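PDB 6HUZ: coenzyme F420-dependent N(5),N(10)-methenyltetrahydromethanopterin reductase-related protein from Desulfurobacterium thermolithotrophum DSM 11699, which binds the iron-guanylylpyridinol cofactor and, as a bacterial paralog of [Fe]-hydrogenase, uses tetrahydrofolate derivatives as substrates. Local coordinates for residues A[3-8]-A[84-89]; A[27-32]-A[61-66]; A[37-42]-A[185-190]; A[44-49]-A[67-72]. All blocks are in the same frame, centred on the assembly; numbering follows the deposited sequence.

Interaction 1: A[3-8]-A[84-89]; sequences VTVYGF and VAILFT. With FE9 (iron-guanylyl pyridinol cofactor), chain B.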
# COMPACT_ATOMS: atom_id res chain seq x y z
N VAL A 3 -23.49 25.06 17.77
CA VAL A 3 -22.48 23.98 17.65
C VAL A 3 -22.00 23.58 19.04
O VAL A 3 -21.71 24.45 19.86
CB VAL A 3 -21.24 24.49 16.86
CG1 VAL A 3 -20.25 23.36 16.57
CG2 VAL A 3 -21.64 25.21 15.59
N THR A 4 -21.89 22.29 19.29
CA THR A 4 -21.37 21.77 20.55
C THR A 4 -20.12 20.97 20.20
O THR A 4 -20.16 20.06 19.36
CB THR A 4 -22.35 20.87 21.30
OG1 THR A 4 -23.50 21.63 21.66
CG2 THR A 4 -21.74 20.27 22.57
N VAL A 5 -19.00 21.31 20.83
CA VAL A 5 -17.74 20.61 20.65
C VAL A 5 -17.63 19.77 21.89
O VAL A 5 -17.80 20.29 23.00
CB VAL A 5 -16.54 21.57 20.51
CG1 VAL A 5 -15.22 20.80 20.56
CG2 VAL A 5 -16.65 22.37 19.19
N TYR A 6 -17.39 18.49 21.73
CA TYR A 6 -17.27 17.58 22.85
C TYR A 6 -15.81 17.28 23.05
O TYR A 6 -15.23 16.68 22.17
CB TYR A 6 -18.07 16.30 22.57
CG TYR A 6 -19.55 16.51 22.78
CD1 TYR A 6 -20.11 16.38 24.04
CD2 TYR A 6 -20.39 16.85 21.73
CE1 TYR A 6 -21.47 16.62 24.26
CE2 TYR A 6 -21.75 17.08 21.94
CZ TYR A 6 -22.29 16.93 23.20
OH TYR A 6 -23.64 17.16 23.40
N GLY A 7 -15.22 17.72 24.16
CA GLY A 7 -13.80 17.49 24.45
C GLY A 7 -12.96 18.75 24.38
O GLY A 7 -12.96 19.43 23.37
N PHE A 8 -12.25 19.09 25.46
CA PHE A 8 -11.43 20.31 25.47
C PHE A 8 -10.15 20.15 24.65
O PHE A 8 -9.73 21.09 23.97
CB PHE A 8 -11.04 20.68 26.92
CG PHE A 8 -10.47 22.08 27.08
CD1 PHE A 8 -11.31 23.17 27.28
CD2 PHE A 8 -9.10 22.30 27.03
CE1 PHE A 8 -10.79 24.45 27.45
CE2 PHE A 8 -8.58 23.58 27.18
CZ PHE A 8 -9.43 24.65 27.40
N VAL A 84 -24.92 20.91 15.22
CA VAL A 84 -23.69 20.21 14.87
C VAL A 84 -23.06 19.76 16.22
O VAL A 84 -22.88 20.58 17.11
CB VAL A 84 -22.68 21.08 14.09
CG1 VAL A 84 -21.35 20.34 13.93
CG2 VAL A 84 -23.24 21.49 12.73
N ALA A 85 -22.72 18.48 16.34
CA ALA A 85 -22.08 17.93 17.52
C ALA A 85 -20.74 17.39 17.03
O ALA A 85 -20.72 16.48 16.20
CB ALA A 85 -22.94 16.82 18.13
N ILE A 86 -19.63 17.97 17.49
CA ILE A 86 -18.30 17.56 17.07
C ILE A 86 -17.63 16.76 18.18
O ILE A 86 -17.47 17.27 19.29
CB ILE A 86 -17.41 18.74 16.63
CG1 ILE A 86 -18.05 19.46 15.42
CG2 ILE A 86 -16.01 18.19 16.24
CD1 ILE A 86 -17.54 20.83 15.15
N LEU A 87 -17.22 15.52 17.87
CA LEU A 87 -16.60 14.66 18.87
C LEU A 87 -15.08 14.73 18.89
O LEU A 87 -14.43 13.96 18.18
CB LEU A 87 -17.09 13.22 18.67
CG LEU A 87 -18.61 13.04 18.76
CD1 LEU A 87 -19.00 11.63 18.41
CD2 LEU A 87 -19.13 13.37 20.17
N PHE A 88 -14.51 15.64 19.71
CA PHE A 88 -13.05 15.79 19.90
C PHE A 88 -12.83 14.91 21.16
O PHE A 88 -12.38 15.40 22.19
CB PHE A 88 -12.68 17.28 20.16
CG PHE A 88 -11.23 17.57 19.88
CD1 PHE A 88 -10.26 17.41 20.86
CD2 PHE A 88 -10.82 17.97 18.60
CE1 PHE A 88 -8.91 17.60 20.57
CE2 PHE A 88 -9.47 18.17 18.32
CZ PHE A 88 -8.52 17.96 19.30
N THR A 89 -13.21 13.63 21.07
CA THR A 89 -13.20 12.70 22.20
C THR A 89 -12.01 11.73 22.21
O THR A 89 -11.33 11.56 21.21
CB THR A 89 -14.57 12.04 22.20
OG1 THR A 89 -14.84 11.54 20.90
CG2 THR A 89 -15.69 13.03 22.54
O2 FE9 B . -4.26 14.23 18.82
FE FE9 B . -6.16 14.87 16.30
C1F FE9 B . -5.74 16.59 16.75
O1F FE9 B . -5.49 17.66 17.02
C2F FE9 B . -6.01 15.33 14.53
O2F FE9 B . -5.94 15.64 13.44
C8 FE9 B . -8.05 15.13 16.30
O18 FE9 B . -8.65 15.60 15.35
C7 FE9 B . -8.83 14.72 17.54
C6 FE9 B . -7.79 14.41 18.58
N1 FE9 B . -6.45 14.45 18.19
C5 FE9 B . -8.20 14.12 19.97
C5M FE9 B . -9.66 14.06 20.31
C4 FE9 B . -7.15 13.84 20.96
C3 FE9 B . -5.72 13.87 20.53
C3M FE9 B . -4.59 13.62 21.49
C2 FE9 B . -5.41 14.20 19.09
O3P FE9 B . -7.55 13.49 22.21
P1 FE9 B . -7.54 14.50 23.47
O1P FE9 B . -6.63 15.60 23.20
O2P FE9 B . -6.92 13.68 24.72
O5' FE9 B . -9.05 14.98 23.67
C5' FE9 B . -10.06 14.12 24.17
C4' FE9 B . -10.92 14.97 25.10
O4' FE9 B . -12.06 14.23 25.50
C1' FE9 B . -12.39 14.63 26.83
C2' FE9 B . -11.04 14.77 27.50
O2' FE9 B . -11.06 15.56 28.69
C3' FE9 B . -10.20 15.38 26.38
O3' FE9 B . -10.13 16.80 26.45
N9A FE9 B . -13.32 13.65 27.42
C4A FE9 B . -14.62 13.79 27.32
N3A FE9 B . -15.40 14.76 26.80
C2A FE9 B . -16.74 14.65 26.91
N2A FE9 B . -17.49 15.62 26.34
N1A FE9 B . -17.36 13.62 27.53
C6A FE9 B . -16.68 12.64 28.14
O6A FE9 B . -17.26 11.69 28.69
C5A FE9 B . -15.21 12.66 28.04
N7A FE9 B . -14.20 11.89 28.47
C8A FE9 B . -13.05 12.50 28.08
O HOH W 1 -4.24 13.71 16.27
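Tyr6 and Leu87 lie side by side and point the same way, with Tyr6 CB 3.9 Å from Leu87 CD2. They sit on strands 2-6 and 84-87, parallel neighbours in the Rossmann-like sheet. Four backbone hydrogen bonds join the strands: Thr4 N to Val84 O, Ile86 N to Thr4 O, Tyr6 N to Ile86 O and Phe88 N to Tyr6 O. The last is bent, 131° at the hydrogen, at an inverse gamma turn centred on Phe88.

The Tyr6 side of the sheet is closely packed. Tyr6 CG is anti to the carbonyl carbon (chi1 -78°), which puts it close to Leu87 CD2. The ring edge meets Ile86 O and the cofactor amine N2A in plane. Thr4 CG2 lies over one face, toward its rim. Tyr6 CE2 reaches Ala85 CB at 4.0 Å, and the hydroxyl bonds to Asp75 O. Between the strands, the valine side touches less closely at Val5: Val5 CG2 is 4.4 Å from Ile86 CD1, and Val3 CG1 4.0 Å. Phe39 of helix 32-41 covers this side with Leu180 and Leu183 of helix 174-186.

Beyond the strands, Phe88 turns one ring face, toward its rim, to the cofactor methyl C5M, with Phe88 CD1 3.4 Å away. Gly7 CA gives a CH...O contact to Phe88 O (3.4 Å), while buried Gly7 O has no polar partner. A water binds the cofactor iron at 2.2 Å and donates to its O2. The Phe88 ring packs on pyridinol carbons, with CE1 near C5 and CZ near C6; polar grip comes from Gly9 N, Ser10 N and Cys117 N among others.

Interaction 2: A[27-32]-A[61-66]; sequences EPPYGG and RKKVED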
# COMPACT_ATOMS: atom_id res chain seq x y z
N GLU A 27 -0.17 28.77 20.42
CA GLU A 27 -0.16 28.66 21.89
C GLU A 27 -1.34 27.90 22.38
O GLU A 27 -2.39 27.94 21.73
CB GLU A 27 -0.37 30.05 22.51
CG GLU A 27 0.75 31.00 22.28
CD GLU A 27 0.51 32.28 23.04
OE1 GLU A 27 1.20 32.50 24.06
OE2 GLU A 27 -0.39 33.06 22.63
N PRO A 28 -1.25 27.28 23.58
CA PRO A 28 -2.42 26.58 24.12
C PRO A 28 -3.53 27.61 24.33
O PRO A 28 -3.25 28.82 24.43
CB PRO A 28 -1.91 25.94 25.42
CG PRO A 28 -0.71 26.68 25.77
CD PRO A 28 -0.10 27.17 24.50
N PRO A 29 -4.79 27.18 24.36
CA PRO A 29 -5.29 25.80 24.28
C PRO A 29 -5.41 25.27 22.85
O PRO A 29 -5.83 25.99 21.95
CB PRO A 29 -6.63 25.90 24.98
CG PRO A 29 -7.14 27.26 24.56
CD PRO A 29 -5.90 28.14 24.56
N TYR A 30 -5.05 24.01 22.67
CA TYR A 30 -5.09 23.32 21.39
C TYR A 30 -6.22 22.31 21.40
O TYR A 30 -6.67 21.89 22.47
CB TYR A 30 -3.77 22.56 21.19
CG TYR A 30 -2.56 23.45 21.03
CD1 TYR A 30 -2.35 24.17 19.85
CD2 TYR A 30 -1.57 23.50 22.00
CE1 TYR A 30 -1.21 24.94 19.67
CE2 TYR A 30 -0.43 24.28 21.84
CZ TYR A 30 -0.24 24.99 20.67
OH TYR A 30 0.89 25.75 20.50
N GLY A 31 -6.66 21.91 20.22
CA GLY A 31 -7.71 20.90 20.07
C GLY A 31 -9.12 21.44 20.01
O GLY A 31 -9.37 22.47 19.39
N GLY A 32 -10.05 20.73 20.64
CA GLY A 32 -11.47 21.08 20.65
C GLY A 32 -11.72 22.49 21.13
O GLY A 32 -12.57 23.19 20.58
N ARG A 61 -9.11 28.96 30.82
CA ARG A 61 -10.57 28.89 30.82
C ARG A 61 -11.17 30.27 30.49
O ARG A 61 -12.08 30.36 29.65
CB ARG A 61 -11.07 28.39 32.18
CG ARG A 61 -12.54 28.04 32.20
CD ARG A 61 -13.07 27.74 33.60
NE ARG A 61 -14.53 27.62 33.58
CZ ARG A 61 -15.24 26.73 34.27
NH1 ARG A 61 -16.56 26.71 34.18
NH2 ARG A 61 -14.63 25.86 35.07
N LYS A 62 -10.65 31.34 31.14
CA LYS A 62 -11.12 32.71 30.93
C LYS A 62 -10.96 33.13 29.47
O LYS A 62 -11.84 33.81 28.93
CB LYS A 62 -10.34 33.69 31.83
CG LYS A 62 -10.53 35.16 31.43
CD LYS A 62 -10.07 36.12 32.53
CE LYS A 62 -10.62 37.52 32.34
NZ LYS A 62 -10.00 38.22 31.19
N LYS A 63 -9.84 32.74 28.84
CA LYS A 63 -9.58 33.08 27.44
C LYS A 63 -10.64 32.43 26.54
O LYS A 63 -11.13 33.06 25.59
CB LYS A 63 -8.16 32.60 27.07
CG LYS A 63 -7.73 32.90 25.64
CD LYS A 63 -6.33 32.36 25.35
CE LYS A 63 -5.91 32.62 23.92
NZ LYS A 63 -4.56 32.08 23.63
N VAL A 64 -11.03 31.18 26.84
CA VAL A 64 -12.04 30.45 26.08
C VAL A 64 -13.41 31.11 26.29
O VAL A 64 -14.10 31.37 25.30
CB VAL A 64 -12.08 28.95 26.46
CG1 VAL A 64 -13.36 28.30 25.93
CG2 VAL A 64 -10.85 28.22 25.91
N GLU A 65 -13.80 31.35 27.56
CA GLU A 65 -15.10 31.98 27.87
C GLU A 65 -15.22 33.37 27.26
O GLU A 65 -16.29 33.73 26.77
CB GLU A 65 -15.32 32.03 29.38
CG GLU A 65 -15.65 30.66 29.97
CD GLU A 65 -15.65 30.61 31.48
OE1 GLU A 65 -16.21 29.64 32.05
OE2 GLU A 65 -15.07 31.52 32.11
N ASP A 66 -14.12 34.16 27.27
CA ASP A 66 -14.12 35.52 26.71
C ASP A 66 -14.49 35.54 25.22
O ASP A 66 -15.02 36.55 24.74
CB ASP A 66 -12.75 36.20 26.88
CG ASP A 66 -12.43 36.67 28.28
OD1 ASP A 66 -13.38 36.77 29.11
OD2 ASP A 66 -11.25 36.94 28.55
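Pro29 and Val64 make the apolar part of this contact, with Pro29 CG 4.1 Å from Val64 CG2. The two side chains slide past each other in opposite directions. Beside them Lys63 reaches across the surface. Its CG is anti to the backbone N (chi1 -179°) and the chain stays extended to its end. NZ stops 3.6 Å from Pro28 O, without a hydrogen bond. Glu27 OE2 is 4.4 Å from Lys63 NZ, too far for a salt bridge, but the opposite charges may still attract weakly.

The peptide bond before Pro29 is cis, which probably helps to turn its ring toward Val64. Residues 27-32 form the loop that leads into helix 32-41, with Gly31 at its N-cap. Helix 58-66 is the crossover helix of a beta-alpha-beta unit in the Rossmann-like domain, so the contact joins that helix to the loop before the neighbouring one.

Further out, two ion pairs, each spanning four residues, run along helix 58-66. Arg61 NE donates to Glu65 OE1 at 3.0 Å, nearly straight at 172° and in the guanidinium plane, but from above the carboxylate plane. Lys62 NZ meets Asp66 OD2 at 3.2 Å on its syn lone pair. Arg61 NH2 has a second acid partner in Asp54. On the loop, the Tyr30 hydroxyl bonds to Gly25 O and the Gly31 backbone bonds to Pro151. Pro29 also packs on Phe8, while Val64 touches Val69 and Leu71.

Interaction 3: A[37-42]-A[185-190]; sequences VEFAKA and TDTGKE. With EDO (1,2-ethanediol), chain F.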
# COMPACT_ATOMS: atom_id res chain seq x y z
N VAL A 37 -13.35 28.15 20.17
CA VAL A 37 -13.01 29.58 20.16
C VAL A 37 -13.16 30.15 18.75
O VAL A 37 -13.74 31.23 18.58
CB VAL A 37 -11.59 29.80 20.74
CG1 VAL A 37 -11.01 31.15 20.29
CG2 VAL A 37 -11.61 29.70 22.27
N GLU A 38 -12.66 29.43 17.73
CA GLU A 38 -12.78 29.91 16.36
C GLU A 38 -14.22 30.01 15.89
O GLU A 38 -14.56 30.98 15.22
CB GLU A 38 -11.99 28.98 15.39
CG GLU A 38 -10.49 29.22 15.50
CD GLU A 38 -9.59 28.17 14.86
OE1 GLU A 38 -8.37 28.26 15.10
OE2 GLU A 38 -10.09 27.28 14.13
N PHE A 39 -15.06 29.01 16.21
CA PHE A 39 -16.47 29.03 15.79
C PHE A 39 -17.19 30.19 16.53
O PHE A 39 -18.03 30.88 15.95
CB PHE A 39 -17.15 27.66 16.07
CG PHE A 39 -16.59 26.43 15.37
CD1 PHE A 39 -16.25 26.46 14.03
CD2 PHE A 39 -16.43 25.23 16.06
CE1 PHE A 39 -15.73 25.33 13.39
CE2 PHE A 39 -15.92 24.10 15.41
CZ PHE A 39 -15.59 24.16 14.08
N ALA A 40 -16.83 30.39 17.80
CA ALA A 40 -17.41 31.46 18.62
C ALA A 40 -16.99 32.82 18.05
O ALA A 40 -17.82 33.74 17.96
CB ALA A 40 -16.95 31.32 20.07
N LYS A 41 -15.72 32.96 17.62
CA LYS A 41 -15.25 34.23 17.05
C LYS A 41 -15.99 34.54 15.74
O LYS A 41 -16.28 35.70 15.47
CB LYS A 41 -13.72 34.24 16.84
CG LYS A 41 -12.95 34.52 18.12
CD LYS A 41 -11.48 34.19 17.97
CE LYS A 41 -10.62 34.93 18.98
NZ LYS A 41 -9.49 34.10 19.47
N ALA A 42 -16.31 33.49 14.95
CA ALA A 42 -17.04 33.64 13.69
C ALA A 42 -18.49 34.11 13.95
O ALA A 42 -19.16 34.54 13.02
CB ALA A 42 -17.04 32.34 12.91
N THR A 185 -15.48 27.48 6.23
CA THR A 185 -15.24 28.77 5.56
C THR A 185 -15.47 29.98 6.53
O THR A 185 -14.75 30.97 6.44
CB THR A 185 -16.04 28.88 4.24
OG1 THR A 185 -17.43 28.87 4.53
CG2 THR A 185 -15.70 27.76 3.25
N ASP A 186 -16.43 29.89 7.48
CA ASP A 186 -16.64 30.99 8.42
C ASP A 186 -15.42 31.23 9.28
O ASP A 186 -15.23 32.35 9.75
CB ASP A 186 -17.84 30.75 9.36
CG ASP A 186 -19.18 31.02 8.70
OD1 ASP A 186 -19.18 31.38 7.50
OD2 ASP A 186 -20.23 30.85 9.37
N THR A 187 -14.58 30.18 9.48
CA THR A 187 -13.40 30.32 10.34
C THR A 187 -12.10 30.44 9.54
O THR A 187 -11.01 30.28 10.11
CB THR A 187 -13.41 29.18 11.38
OG1 THR A 187 -13.45 27.90 10.75
CG2 THR A 187 -14.59 29.30 12.33
N GLY A 188 -12.24 30.74 8.24
CA GLY A 188 -11.13 30.92 7.30
C GLY A 188 -10.43 29.64 6.92
O GLY A 188 -9.29 29.69 6.44
N LYS A 189 -11.07 28.48 7.09
CA LYS A 189 -10.46 27.18 6.76
C LYS A 189 -10.97 26.67 5.44
O LYS A 189 -12.13 26.88 5.12
CB LYS A 189 -10.79 26.12 7.81
CG LYS A 189 -10.64 26.55 9.24
CD LYS A 189 -9.24 26.96 9.58
CE LYS A 189 -9.13 27.18 11.06
NZ LYS A 189 -7.93 27.97 11.41
N GLU A 190 -10.13 25.96 4.68
CA GLU A 190 -10.53 25.38 3.42
C GLU A 190 -11.38 24.15 3.74
O GLU A 190 -10.98 23.36 4.58
CB GLU A 190 -9.25 24.94 2.67
CG GLU A 190 -9.48 24.45 1.25
CD GLU A 190 -9.85 25.54 0.27
OE1 GLU A 190 -10.74 25.31 -0.58
OE2 GLU A 190 -9.24 26.63 0.36
C1 EDO F . -20.59 27.63 3.04
O1 EDO F . -19.16 27.62 2.97
C2 EDO F . -21.11 26.18 2.97
O2 EDO F . -22.53 26.10 3.08
O HOH W 2 -12.49 26.38 13.03
O HOH W 3 -7.89 30.29 13.35
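Glu38 spans the contact from its CB, which lies 4.0 Å from Thr187 CG2, to its carboxylate, which meets Lys189. CG stands beside the backbone N (chi1 -75°), and the chain is extended beyond it. CD comes 3.8 Å from Lys189 NZ. At the tip, OE2 lies 3.2 Å from Lys189 CE and 3.5 Å from Lys189 NZ, a long salt bridge between side chains that cross at about a right angle. One water donates to both Glu38 OE2 and Thr187 OG1. A second water accepts from Lys189 NZ and donates weakly to Glu38 OE1. The carboxylate is thus tied to the other segment partly through solvent. Lys189 NZ also bonds to His156 O.

Thr187 packs against the backbone of Glu38 and the ring of Phe39. Its CG2 touches Glu38 O at 3.3 Å and Phe39 CD1 at 3.7 Å, while its hydroxyl bonds back to Leu183 O. Ala42 CB adds a contact to Asp186 O at 3.6 Å. The helix leading to Asp186 ends in a Schellman motif with Gly188 at the C-prime position, and this turn brings Thr187 and Lys189 to the same neighbour. Asp186 OD2 pairs with Lys182 and bonds to His44.

The contact joins the C-terminal ends of helices 32-41 and 174-186 at the protein surface. Tyr159 of strand 158-163 touches Glu38, Phe39 and Lys189, and Val46 of strand 45-49 packs on Phe39.

Interaction 4: A[44-49]-A[67-72]; sequences HDVTLS and AGVKLT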
# COMPACT_ATOMS: atom_id res chain seq x y z
N HIS A 44 -20.83 32.05 15.89
CA HIS A 44 -21.70 30.90 16.13
C HIS A 44 -22.01 30.85 17.62
O HIS A 44 -21.31 31.47 18.42
CB HIS A 44 -21.06 29.59 15.61
CG HIS A 44 -21.04 29.58 14.12
ND1 HIS A 44 -22.18 29.33 13.38
CD2 HIS A 44 -20.04 29.90 13.27
CE1 HIS A 44 -21.83 29.46 12.12
NE2 HIS A 44 -20.56 29.84 12.01
N ASP A 45 -23.06 30.13 17.99
CA ASP A 45 -23.46 29.99 19.38
C ASP A 45 -22.83 28.66 19.78
O ASP A 45 -23.34 27.57 19.49
CB ASP A 45 -24.98 30.03 19.50
CG ASP A 45 -25.54 31.42 19.19
OD1 ASP A 45 -24.96 32.42 19.67
OD2 ASP A 45 -26.55 31.50 18.46
N VAL A 46 -21.66 28.75 20.42
CA VAL A 46 -20.85 27.61 20.78
C VAL A 46 -20.83 27.17 22.24
O VAL A 46 -20.69 27.98 23.16
CB VAL A 46 -19.42 27.93 20.31
CG1 VAL A 46 -18.50 26.73 20.48
CG2 VAL A 46 -19.41 28.39 18.85
N THR A 47 -20.95 25.87 22.42
CA THR A 47 -20.90 25.20 23.71
C THR A 47 -19.78 24.17 23.65
O THR A 47 -19.64 23.47 22.63
CB THR A 47 -22.20 24.47 24.01
OG1 THR A 47 -23.27 25.40 23.99
CG2 THR A 47 -22.18 23.78 25.36
N LEU A 48 -18.99 24.07 24.72
CA LEU A 48 -17.93 23.07 24.81
C LEU A 48 -18.23 22.28 26.06
O LEU A 48 -18.29 22.83 27.17
CB LEU A 48 -16.52 23.65 24.84
CG LEU A 48 -15.44 22.56 24.75
CD1 LEU A 48 -14.37 22.91 23.74
CD2 LEU A 48 -14.84 22.25 26.12
N SER A 49 -18.47 21.00 25.88
CA SER A 49 -18.78 20.11 26.97
C SER A 49 -17.59 19.21 27.22
O SER A 49 -17.05 18.61 26.28
CB SER A 49 -20.01 19.28 26.65
OG SER A 49 -20.44 18.53 27.78
N ALA A 67 -14.19 34.46 24.48
CA ALA A 67 -14.50 34.39 23.06
C ALA A 67 -16.00 34.14 22.82
O ALA A 67 -16.45 34.24 21.69
CB ALA A 67 -13.68 33.28 22.40
N GLY A 68 -16.75 33.82 23.88
CA GLY A 68 -18.18 33.54 23.78
C GLY A 68 -18.56 32.08 23.95
O GLY A 68 -19.75 31.75 23.89
N VAL A 69 -17.56 31.19 24.17
CA VAL A 69 -17.80 29.75 24.34
C VAL A 69 -18.44 29.46 25.69
O VAL A 69 -17.94 29.90 26.72
CB VAL A 69 -16.49 28.92 24.20
CG1 VAL A 69 -16.73 27.45 24.53
CG2 VAL A 69 -15.90 29.05 22.80
N LYS A 70 -19.52 28.69 25.68
CA LYS A 70 -20.22 28.31 26.90
C LYS A 70 -19.59 27.01 27.38
O LYS A 70 -19.64 26.01 26.67
CB LYS A 70 -21.71 28.10 26.62
CG LYS A 70 -22.55 29.34 26.87
CD LYS A 70 -23.99 29.18 26.37
CE LYS A 70 -24.75 28.10 27.11
NZ LYS A 70 -26.22 28.21 26.90
N LEU A 71 -18.98 27.00 28.57
CA LEU A 71 -18.37 25.75 29.04
C LEU A 71 -19.32 24.98 29.95
O LEU A 71 -20.01 25.59 30.78
CB LEU A 71 -17.07 26.02 29.82
CG LEU A 71 -15.98 26.73 29.04
CD1 LEU A 71 -14.81 27.05 29.94
CD2 LEU A 71 -15.50 25.88 27.85
N THR A 72 -19.32 23.65 29.83
CA THR A 72 -20.16 22.76 30.66
C THR A 72 -19.55 21.36 30.80
O THR A 72 -18.67 21.00 30.02
CB THR A 72 -21.56 22.64 30.06
OG1 THR A 72 -22.36 21.83 30.93
CG2 THR A 72 -21.55 22.02 28.66
O HOH W 4 -20.37 31.32 21.13
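Leu48 holds CG anti to its backbone N (chi1 -173°), whereas Leu71 has CG anti to its carbonyl carbon (chi1 -60°). This brings the two leucines alongside each other, with Leu48 CB 3.9 Å from Leu71 CD2. They belong to parallel strands 45-49 and 70-72, which helix 58-66 connects in a beta-alpha-beta crossover of the Rossmann-like domain. Within the chain, strand 70-72 is an edge of the sheet.

The strands are paired by three backbone bonds. Lys70 N donates to Val46 O, Leu48 N to Lys70 O (2.8 Å) and Thr72 N to Leu48 O. The last is less straight, 150° at the hydrogen. CH...O contacts fill in between, among them Thr47 CA to Lys70 O at 3.3 Å.

On the leucine side, Val69 CG1 packs against Leu48 CB at 3.8 Å, and Val46 CG1 meets Val69 CG2 more loosely. Helix 32-41 packs here, through Ala36 on Leu48 and Ala40 on Val69. The other side carries Thr47, Ser49 and Thr72, with Ala78 of helix 75-79 over them. Thr72 CG2 lies 3.8 Å from Thr47 CG2. Ser49 OG bonds to Asp75, and Ser49 O makes a weak hydrogen bond to cofactor N2A, so the strand end belongs to the cofactor pocket. Thr72 OG1 bonds to Asp74 N.

Gly68 ends the crossover helix in a Schellman motif. At the other end from Ser49, a water accepts from Val46 N at 3.0 Å and sits 2.9 Å from Gly68 O.

In the fold
All four contacts lie in the Rossmann-like N-terminal domain, with centres 10 to 15 Å apart. Interactions 1 and 4 share one parallel sheet: strands 2-6 and 45-49 are neighbours in it, and Gly7 N is hydrogen-bonded to Ser49 O at 2.9 Å. Interactions 2 and 4 are nested along the chain inside the loop closed by interaction 1, while interaction 3 crosses it. Phe39 links interaction 3 to the sheet through Ile86, and its O probably bonds to His44 N of interaction 4 at 3.0 Å. Phe88 touches Gly31 and Gly32 of interaction 2. The strand ends of interactions 1 and 4 border the cofactor; interactions 2 and 3 join the surrounding helices and loops.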